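Local coordinates for protein VompD (Bartonella quintana, PDB 4LGO) that probably mediates adhesion of the bacterium to its host as a trimeric autotransporter of the outer membrane, of which this is an N-terminal domain, at residues A[44-56]-A[65-77]. Residues are numbered along the deposited sequence; the frame is centred on the assembly and turned at random.
Sequences KAEEGNEDSKNIK and VKFDLNDIIRVKR
Lys56 and Asp68 form a hydrogen-bonded pair in the antiparallel hairpin of strands 55-59 and 64-69. Residues 65-67 and 72-74 pair in a parallel beta ladder with a neighbouring subunit, so the sheet runs on across the trimer interface. Lys56 N lies 2.8 Å from Asp68 O, and Asp68 N donates back to Lys56 O. Next to it, Ile55 and Leu69 make a non-hydrogen-bonded pair whose ends still meet, CD1 of Ile55 against CD2 of Leu69 at 4.1 Å.

The tight part follows where the hairpin opens into loops. Asn70 N to Asn54 O (2.9 Å) is the last backbone rung, and side-chain amides add to it. Asn54 is buried and uses its carboxamide as a peptide mimic on Arg74: OD1 accepts from Arg74 N and ND2 donates to Arg74 O, each at 2.9 Å, with the donors tilted 28° and 24° from the respective carbonyl planes. CG stands beside the backbone N of Asn54 (chi1 -77°), which lets the amide reach strand 72-74. The same ND2 also bonds Asp68 OD1 of the other neighbouring subunit. Asn70 works in the other direction: its ND2 donates to Asp51 O and Lys53 O (3.1 Å), both near its amide plane, while OD1 takes Ile72 N in an Asx turn. Three bonds thus hold its two polar atoms, which should fix the amide's rotation.

The guanidinium end of Arg74 is looser. Ser52 CB (3.7 Å from NH1) and Asn49 ND2 lie over one face; Ile72 CG2 lies over the opposite face, offset toward the rim. Glu46 OE1 offers a long salt bridge, 3.8 Å from Arg74 NE and well out of plane, so charge alone acts. On the solvent side, one water links exposed Lys56 NZ to Asp68 OD2. Two more sit at the guanidinium edge; one accepts from Arg74 NH1 and donates to both Asn54 OD1 and Ile72 O.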
loop_
_atom_site.group_PDB
_atom_site.type_symbol
_atom_site.label_atom_id
_atom_site.label_comp_id
_atom_site.label_asym_id
_atom_site.label_seq_id
_atom_site.Cartn_x
_atom_site.Cartn_y
_atom_site.Cartn_z
ATOM N N LYS A 44 -7.515 4.682 16.068
ATOM C CA LYS A 44 -8.424 4.338 14.994
ATOM C C LYS A 44 -8.260 5.254 13.779
ATOM O O LYS A 44 -8.262 6.472 13.924
ATOM C CB LYS A 44 -9.850 4.446 15.474
ATOM C CG LYS A 44 -10.216 3.298 16.391
ATOM C CD LYS A 44 -11.655 3.416 16.857
ATOM C CE LYS A 44 -11.807 4.456 17.937
ATOM N NZ LYS A 44 -11.162 3.990 19.183
ATOM N N ALA A 45 -8.157 4.660 12.588
ATOM C CA ALA A 45 -8.039 5.441 11.342
ATOM C C ALA A 45 -9.407 6.036 10.999
ATOM O O ALA A 45 -9.480 7.110 10.421
ATOM C CB ALA A 45 -7.538 4.570 10.191
ATOM N N GLU A 46 -10.468 5.317 11.339
ATOM C CA GLU A 46 -11.837 5.746 11.062
ATOM C C GLU A 46 -12.577 5.921 12.388
ATOM O O GLU A 46 -12.807 4.940 13.093
ATOM C CB GLU A 46 -12.547 4.686 10.240
ATOM C CG GLU A 46 -12.327 4.766 8.754
ATOM C CD GLU A 46 -13.457 4.084 8.005
ATOM O OE1 GLU A 46 -13.812 2.937 8.364
ATOM O OE2 GLU A 46 -14.008 4.703 7.067
ATOM N N GLU A 47 -12.921 7.173 12.703
ATOM C CA GLU A 47 -13.550 7.596 13.986
ATOM C C GLU A 47 -14.329 6.559 14.793
ATOM O O GLU A 47 -14.047 6.343 15.983
ATOM C CB GLU A 47 -14.501 8.774 13.727
ATOM N N GLY A 48 -15.331 5.952 14.160
ATOM C CA GLY A 48 -16.260 5.059 14.864
ATOM C C GLY A 48 -16.028 3.570 14.661
ATOM O O GLY A 48 -16.780 2.753 15.190
ATOM N N ASN A 49 -14.978 3.226 13.909
ATOM C CA ASN A 49 -14.703 1.857 13.498
ATOM C C ASN A 49 -13.588 1.291 14.364
ATOM O O ASN A 49 -12.388 1.591 14.169
ATOM C CB ASN A 49 -14.295 1.825 12.013
ATOM C CG ASN A 49 -14.057 0.418 11.488
ATOM O OD1 ASN A 49 -14.094 -0.551 12.236
ATOM N ND2 ASN A 49 -13.824 0.305 10.178
ATOM N N GLU A 50 -13.997 0.465 15.317
ATOM C CA GLU A 50 -13.079 -0.205 16.232
ATOM C C GLU A 50 -12.067 -1.097 15.522
ATOM O O GLU A 50 -10.958 -1.320 16.035
ATOM C CB GLU A 50 -13.879 -1.042 17.250
ATOM C CG GLU A 50 -13.137 -1.278 18.555
ATOM C CD GLU A 50 -12.831 0.006 19.304
ATOM O OE1 GLU A 50 -13.572 1.014 19.124
ATOM O OE2 GLU A 50 -11.848 0.002 20.073
ATOM N N ASP A 51 -12.427 -1.590 14.338
ATOM C CA ASP A 51 -11.554 -2.469 13.576
ATOM C C ASP A 51 -10.579 -1.706 12.649
ATOM O O ASP A 51 -9.946 -2.317 11.803
ATOM C CB ASP A 51 -12.386 -3.435 12.736
ATOM C CG ASP A 51 -13.289 -4.327 13.583
ATOM O OD1 ASP A 51 -13.082 -4.409 14.821
ATOM O OD2 ASP A 51 -14.208 -4.934 13.002
ATOM N N SER A 52 -10.458 -0.391 12.815
ATOM C CA SER A 52 -9.624 0.412 11.928
ATOM C C SER A 52 -8.295 0.911 12.543
ATOM O O SER A 52 -7.745 1.899 12.069
ATOM C CB SER A 52 -10.422 1.609 11.422
ATOM O OG SER A 52 -10.594 2.566 12.459
ATOM N N LYS A 53 -7.754 0.233 13.556
ATOM C CA LYS A 53 -6.456 0.651 14.136
ATOM C C LYS A 53 -5.336 0.085 13.264
ATOM O O LYS A 53 -5.148 -1.133 13.211
ATOM C CB LYS A 53 -6.319 0.137 15.591
ATOM C CG LYS A 53 -7.443 0.617 16.487
ATOM C CD LYS A 53 -7.392 -0.002 17.889
ATOM C CE LYS A 53 -8.725 0.219 18.588
ATOM N NZ LYS A 53 -8.654 -0.236 20.003
ATOM N N ASN A 54 -4.628 0.964 12.551
ATOM C CA ASN A 54 -3.602 0.555 11.631
ATOM C C ASN A 54 -2.482 -0.224 12.288
ATOM O O ASN A 54 -1.987 -1.165 11.679
ATOM C CB ASN A 54 -2.975 1.761 10.920
ATOM C CG ASN A 54 -3.827 2.317 9.815
ATOM O OD1 ASN A 54 -4.598 1.610 9.194
ATOM N ND2 ASN A 54 -3.703 3.628 9.573
ATOM N N ILE A 55 -2.100 0.182 13.497
ATOM C CA ILE A 55 -1.104 -0.522 14.293
ATOM C C ILE A 55 -1.835 -1.421 15.287
ATOM O O ILE A 55 -2.608 -0.950 16.130
ATOM C CB ILE A 55 -0.136 0.412 15.038
ATOM C CG1 ILE A 55 0.465 1.450 14.094
ATOM C CG2 ILE A 55 0.932 -0.410 15.761
ATOM C CD1 ILE A 55 1.357 0.897 13.006
ATOM N N LYS A 56 -1.621 -2.723 15.117
ATOM C CA LYS A 56 -2.270 -3.756 15.932
ATOM C C LYS A 56 -1.331 -4.134 17.057
ATOM O O LYS A 56 -0.266 -4.738 16.812
ATOM C CB LYS A 56 -2.569 -4.987 15.085
ATOM C CG LYS A 56 -3.198 -6.163 15.824
ATOM C CD LYS A 56 -3.263 -7.388 14.906
ATOM C CE LYS A 56 -3.426 -8.708 15.665
ATOM N NZ LYS A 56 -2.138 -9.326 16.143
ATOM N N VAL A 65 4.548 -7.950 24.382
ATOM C CA VAL A 65 3.717 -6.953 23.731
ATOM C C VAL A 65 4.037 -7.066 22.245
ATOM O O VAL A 65 5.187 -6.834 21.835
ATOM C CB VAL A 65 4.017 -5.529 24.245
ATOM C CG1 VAL A 65 3.038 -4.527 23.658
ATOM C CG2 VAL A 65 3.966 -5.478 25.763
ATOM N N LYS A 66 3.032 -7.471 21.466
ATOM C CA LYS A 66 3.198 -7.792 20.045
ATOM C C LYS A 66 2.680 -6.658 19.170
ATOM O O LYS A 66 1.580 -6.175 19.385
ATOM C CB LYS A 66 2.422 -9.062 19.705
ATOM C CG LYS A 66 2.833 -10.266 20.546
ATOM C CD LYS A 66 1.830 -11.411 20.466
ATOM C CE LYS A 66 1.596 -11.873 19.055
ATOM N NZ LYS A 66 0.625 -13.008 18.969
ATOM N N PHE A 67 3.495 -6.264 18.191
ATOM C CA PHE A 67 3.200 -5.162 17.258
ATOM C C PHE A 67 3.115 -5.703 15.845
ATOM O O PHE A 67 4.020 -6.407 15.399
ATOM C CB PHE A 67 4.313 -4.103 17.272
ATOM C CG PHE A 67 4.415 -3.313 18.556
ATOM C CD1 PHE A 67 5.050 -3.856 19.672
ATOM C CD2 PHE A 67 3.835 -2.063 18.669
ATOM C CE1 PHE A 67 5.130 -3.146 20.851
ATOM C CE2 PHE A 67 3.932 -1.335 19.846
ATOM C CZ PHE A 67 4.585 -1.874 20.936
ATOM N N ASP A 68 2.046 -5.342 15.139
ATOM C CA ASP A 68 1.840 -5.754 13.753
ATOM C C ASP A 68 1.038 -4.681 13.066
ATOM O O ASP A 68 0.615 -3.701 13.691
ATOM C CB ASP A 68 1.104 -7.106 13.692
ATOM C CG ASP A 68 1.289 -7.850 12.347
ATOM O OD1 ASP A 68 1.951 -7.352 11.415
ATOM O OD2 ASP A 68 0.842 -9.006 12.260
ATOM N N LEU A 69 0.869 -4.831 11.759
ATOM C CA LEU A 69 -0.131 -4.058 11.030
ATOM C C LEU A 69 -1.457 -4.777 11.079
ATOM O O LEU A 69 -1.519 -6.002 11.105
ATOM C CB LEU A 69 0.231 -3.892 9.554
ATOM C CG LEU A 69 1.455 -3.023 9.281
ATOM C CD1 LEU A 69 1.810 -3.033 7.781
ATOM C CD2 LEU A 69 1.276 -1.596 9.792
ATOM N N ASN A 70 -2.511 -3.985 11.109
ATOM C CA ASN A 70 -3.852 -4.443 10.774
ATOM C C ASN A 70 -3.812 -5.156 9.430
ATOM O O ASN A 70 -3.060 -4.781 8.538
ATOM C CB ASN A 70 -4.797 -3.216 10.758
ATOM C CG ASN A 70 -6.289 -3.573 10.736
ATOM O OD1 ASN A 70 -6.738 -4.483 10.021
ATOM N ND2 ASN A 70 -7.073 -2.807 11.491
ATOM N N ASP A 71 -4.673 -6.165 9.255
ATOM C CA ASP A 71 -4.847 -6.794 7.946
ATOM C C ASP A 71 -5.249 -5.779 6.858
ATOM O O ASP A 71 -4.885 -5.948 5.692
ATOM C CB ASP A 71 -5.923 -7.888 8.007
ATOM C CG ASP A 71 -5.418 -9.191 8.610
ATOM O OD1 ASP A 71 -4.198 -9.363 8.824
ATOM O OD2 ASP A 71 -6.273 -10.049 8.884
ATOM N N ILE A 72 -5.996 -4.761 7.271
ATOM C CA ILE A 72 -6.435 -3.646 6.416
ATOM C C ILE A 72 -5.806 -2.383 6.974
ATOM O O ILE A 72 -6.057 -2.010 8.110
ATOM C CB ILE A 72 -7.994 -3.522 6.395
ATOM C CG1 ILE A 72 -8.623 -4.836 5.927
ATOM C CG2 ILE A 72 -8.472 -2.357 5.533
ATOM C CD1 ILE A 72 -10.132 -4.866 6.061
ATOM N N ILE A 73 -4.950 -1.733 6.181
ATOM C CA ILE A 73 -4.405 -0.443 6.569
ATOM C C ILE A 73 -5.014 0.674 5.730
ATOM O O ILE A 73 -5.316 0.486 4.547
ATOM C CB ILE A 73 -2.854 -0.390 6.533
ATOM C CG1 ILE A 73 -2.270 -0.692 5.130
ATOM C CG2 ILE A 73 -2.276 -1.328 7.597
ATOM C CD1 ILE A 73 -0.787 -0.382 5.011
ATOM N N ARG A 74 -5.215 1.811 6.387
ATOM C CA ARG A 74 -5.865 2.987 5.822
ATOM C C ARG A 74 -4.874 4.148 5.884
ATOM O O ARG A 74 -4.463 4.602 6.975
ATOM C CB ARG A 74 -7.191 3.280 6.589
ATOM C CG ARG A 74 -8.314 2.300 6.296
ATOM C CD ARG A 74 -9.444 2.427 7.324
ATOM N NE ARG A 74 -10.568 1.524 7.036
ATOM C CZ ARG A 74 -10.688 0.266 7.471
ATOM N NH1 ARG A 74 -9.785 -0.279 8.258
ATOM N NH2 ARG A 74 -11.779 -0.443 7.139
ATOM N N VAL A 75 -4.480 4.622 4.708
ATOM C CA VAL A 75 -3.489 5.686 4.587
ATOM C C VAL A 75 -3.962 6.664 3.513
ATOM O O VAL A 75 -5.004 6.463 2.878
ATOM C CB VAL A 75 -2.076 5.116 4.218
ATOM C CG1 VAL A 75 -1.586 4.135 5.298
ATOM C CG2 VAL A 75 -2.079 4.463 2.847
ATOM N N LYS A 76 -3.199 7.743 3.291
ATOM C CA LYS A 76 -3.520 8.596 2.156
ATOM C C LYS A 76 -2.574 8.354 0.996
ATOM O O LYS A 76 -2.971 8.547 -0.150
ATOM C CB LYS A 76 -3.474 10.045 2.581
ATOM C CG LYS A 76 -4.456 10.305 3.740
ATOM C CD LYS A 76 -5.436 11.333 3.431
ATOM C CE LYS A 76 -6.384 11.604 4.601
ATOM N NZ LYS A 76 -6.618 13.068 4.640
ATOM N N ARG A 77 -1.335 7.930 1.293
ATOM C CA ARG A 77 -0.349 7.715 0.225
ATOM C C ARG A 77 0.586 6.566 0.572
ATOM O O ARG A 77 1.003 6.443 1.716
ATOM C CB ARG A 77 0.540 8.937 0.049
ATOM C CG ARG A 77 -0.136 10.254 -0.311
ATOM C CD ARG A 77 -0.135 10.486 -1.808
ATOM N NE ARG A 77 1.190 10.881 -2.284
ATOM C CZ ARG A 77 2.070 10.082 -2.885
ATOM N NH1 ARG A 77 1.806 8.798 -3.144
ATOM N NH2 ARG A 77 3.236 10.578 -3.264
HETATM O O HOH W 1 -10.584 -3.028 9.038
HETATM O O HOH W 2 -7.208 0.252 9.347
HETATM O O HOH W 3 -0.983 -10.127 13.660
#